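PDB 1Z05: transcriptional regulator, ROK family from Vibrio cholerae O1 biovar eltor, which probably binds DNA as a zinc-containing transcriptional regulator of carbohydrate metabolism, being a homolog of E. coli Mlc. Local coordinates for residues Ile338-Leu341 with Gly342-Gly346. Numbering follows the deposited sequence.
With SO4 (sulfate ion), chain H.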
ATOM      1  N   ILE A 338      17.696 -25.082  10.767  1.00 34.13           N
ATOM      2  CA  ILE A 338      17.692 -23.621  10.567  1.00 34.25           C
ATOM      3  C   ILE A 338      17.901 -23.202   9.102  1.00 33.13           C
ATOM      4  O   ILE A 338      17.295 -22.222   8.627  1.00 31.13           O
ATOM      5  CB  ILE A 338      18.708 -22.903  11.517  1.00 35.08           C
ATOM      6  CG1 ILE A 338      18.292 -23.073  12.992  1.00 35.38           C
ATOM      7  CG2 ILE A 338      18.837 -21.418  11.183  1.00 35.19           C
ATOM      8  CD1 ILE A 338      16.826 -22.759  13.276  1.00 41.45           C
ATOM      9  N   GLN A 339      18.769 -23.921   8.391  1.00 33.73           N
ATOM     10  CA  GLN A 339      19.013 -23.638   6.968  1.00 34.34           C
ATOM     11  C   GLN A 339      17.763 -23.905   6.137  1.00 34.31           C
ATOM     12  O   GLN A 339      17.403 -23.091   5.292  1.00 35.39           O
ATOM     13  CB  GLN A 339      20.244 -24.395   6.431  1.00 33.27           C
ATOM     14  CG  GLN A 339      21.552 -23.871   7.011  1.00 33.91           C
ATOM     15  CD  GLN A 339      22.753 -24.732   6.662  1.00 35.19           C
ATOM     16  OE1 GLN A 339      22.618 -25.917   6.341  1.00 37.49           O
ATOM     17  NE2 GLN A 339      23.940 -24.140   6.740  1.00 33.50           N
ATOM     18  N   GLN A 340      17.096 -25.026   6.396  0.60 34.82           N
ATOM     19  CA  GLN A 340      15.838 -25.352   5.728  0.60 36.09           C
ATOM     20  C   GLN A 340      14.759 -24.288   5.973  0.60 35.60           C
ATOM     21  O   GLN A 340      14.038 -23.903   5.056  0.60 35.16           O
ATOM     22  CB  GLN A 340      15.343 -26.729   6.173  0.60 37.24           C
ATOM     23  CG  GLN A 340      14.137 -27.230   5.401  0.60 38.15           C
ATOM     24  CD  GLN A 340      13.662 -28.595   5.867  0.60 39.57           C
ATOM     25  OE1 GLN A 340      14.457 -29.519   6.051  0.60 44.71           O
ATOM     26  NE2 GLN A 340      12.354 -28.728   6.053  0.60 42.80           N
ATOM     27  N   LEU A 341      14.661 -23.826   7.218  1.00 35.51           N
ATOM     28  CA  LEU A 341      13.778 -22.715   7.577  1.00 35.79           C
ATOM     29  C   LEU A 341      14.105 -21.467   6.749  1.00 34.97           C
ATOM     30  O   LEU A 341      13.203 -20.837   6.195  1.00 36.01           O
ATOM     31  CB  LEU A 341      13.894 -22.389   9.069  1.00 34.50           C
ATOM     32  CG  LEU A 341      13.137 -21.149   9.571  1.00 36.17           C
ATOM     33  CD1 LEU A 341      11.634 -21.272   9.379  1.00 34.87           C
ATOM     34  CD2 LEU A 341      13.458 -20.901  11.042  1.00 37.15           C
ATOM     35  N   GLY A 342      15.388 -21.120   6.680  1.00 35.06           N
ATOM     36  CA  GLY A 342      15.868 -19.999   5.869  1.00 33.97           C
ATOM     37  C   GLY A 342      15.496 -20.080   4.400  1.00 35.60           C
ATOM     38  O   GLY A 342      15.156 -19.073   3.784  1.00 35.39           O
ATOM     39  N   ARG A 343      15.557 -21.281   3.828  1.00 36.37           N
ATOM     40  CA  ARG A 343      15.163 -21.474   2.437  1.00 36.56           C
ATOM     41  C   ARG A 343      13.693 -21.140   2.197  1.00 37.83           C
ATOM     42  O   ARG A 343      13.355 -20.444   1.235  1.00 37.09           O
ATOM     43  CB  ARG A 343      15.525 -22.889   1.946  1.00 36.35           C
ATOM     44  CG  ARG A 343      17.052 -23.072   1.806  1.00 35.41           C
ATOM     45  CD  ARG A 343      17.447 -24.303   0.993  1.00 36.02           C
ATOM     46  NE  ARG A 343      16.992 -25.544   1.625  1.00 36.16           N
ATOM     47  CZ  ARG A 343      17.665 -26.200   2.568  1.00 36.90           C
ATOM     48  NH1 ARG A 343      18.838 -25.747   2.999  1.00 36.31           N
ATOM     49  NH2 ARG A 343      17.171 -27.319   3.071  1.00 34.07           N
ATOM     50  N   TYR A 344      12.831 -21.608   3.096  1.00 38.55           N
ATOM     51  CA  TYR A 344      11.403 -21.333   3.007  1.00 39.56           C
ATOM     52  C   TYR A 344      11.070 -19.857   3.248  1.00 39.27           C
ATOM     53  O   TYR A 344      10.244 -19.285   2.539  1.00 38.30           O
ATOM     54  CB  TYR A 344      10.630 -22.223   3.975  1.00 39.78           C
ATOM     55  CG  TYR A 344      10.482 -23.661   3.518  1.00 41.39           C
ATOM     56  CD1 TYR A 344       9.916 -23.964   2.279  1.00 39.93           C
ATOM     57  CD2 TYR A 344      10.865 -24.717   4.346  1.00 41.88           C
ATOM     58  CE1 TYR A 344       9.760 -25.287   1.860  1.00 45.11           C
ATOM     59  CE2 TYR A 344      10.702 -26.045   3.942  1.00 45.36           C
ATOM     60  CZ  TYR A 344      10.152 -26.317   2.700  1.00 45.38           C
ATOM     61  OH  TYR A 344       9.989 -27.620   2.290  1.00 49.67           O
ATOM     62  N   LEU A 345      11.708 -19.259   4.251  1.00 38.17           N
ATOM     63  CA  LEU A 345      11.567 -17.820   4.508  1.00 38.66           C
ATOM     64  C   LEU A 345      12.080 -16.993   3.331  1.00 38.07           C
ATOM     65  O   LEU A 345      11.446 -16.021   2.937  1.00 38.18           O
ATOM     66  CB  LEU A 345      12.297 -17.409   5.789  1.00 38.20           C
ATOM     67  CG  LEU A 345      11.720 -17.961   7.088  1.00 39.11           C
ATOM     68  CD1 LEU A 345      12.636 -17.590   8.249  1.00 41.23           C
ATOM     69  CD2 LEU A 345      10.290 -17.470   7.318  1.00 43.79           C
ATOM     70  N   GLY A 346      13.221 -17.400   2.775  1.00 36.77           N
ATOM     71  CA  GLY A 346      13.790 -16.773   1.597  1.00 36.58           C
ATOM     72  C   GLY A 346      12.847 -16.771   0.404  1.00 36.66           C
ATOM     73  O   GLY A 346      12.776 -15.785  -0.325  1.00 36.69           O
TER
HETATM   74  S   SO4 H 412      13.772 -26.494   0.430  0.50 65.06           S
HETATM   75  O1  SO4 H 412      13.043 -25.230   0.330  0.50 63.22           O
HETATM   76  O2  SO4 H 412      15.081 -26.351  -0.200  0.50 64.55           O
HETATM   77  O3  SO4 H 412      13.946 -26.863   1.832  0.50 63.37           O
HETATM   78  O4  SO4 H 412      13.019 -27.540  -0.259  0.50 64.72           O
HETATM   79  O   HOH W   1      21.050 -27.027   4.421  0.50 29.81           O
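R343 sets CG beside its own backbone N (chi1 -70°) and bends at chi3 (-62°), which folds its guanidinium back over Q340, whose CA lies over one face of the group; the fold also brings NH2 of R343 to 3.6 Å from CB of Q340. With CG opposite its backbone N (chi1 -173°), the extended Q340 chain runs alongside Y344, pointing the same way, and carries its amide to the ring edge, NE2 to CE2 3.8 Å, steeply inclined to it. A sulfate sits beside R343 and Y344. NE of R343 donates to sulfate O2 at 2.8 Å, with weak bonds from NE and NH2 to sulfate O3, while sulfate O1 lies 3.6 Å from CE1 over one face of the Y344 ring. A water links NH1 of R343 (2.9 Å) to OE1 of Q339 (2.7 Å). These are i to i+3 and i to i+4 contacts along helix 332-356, built by backbone bonds such as L345 N to L341 O (2.9 Å). On its buried side CG of L341 meets CD1 of L345, and I296 and A291 also touch L341; R343 and Q339 are more exposed. Sulfate, probably from the crystallisation liquor, would offset the arginine's positive charge, and with the water would favour this guanidinium rotation in the crystal.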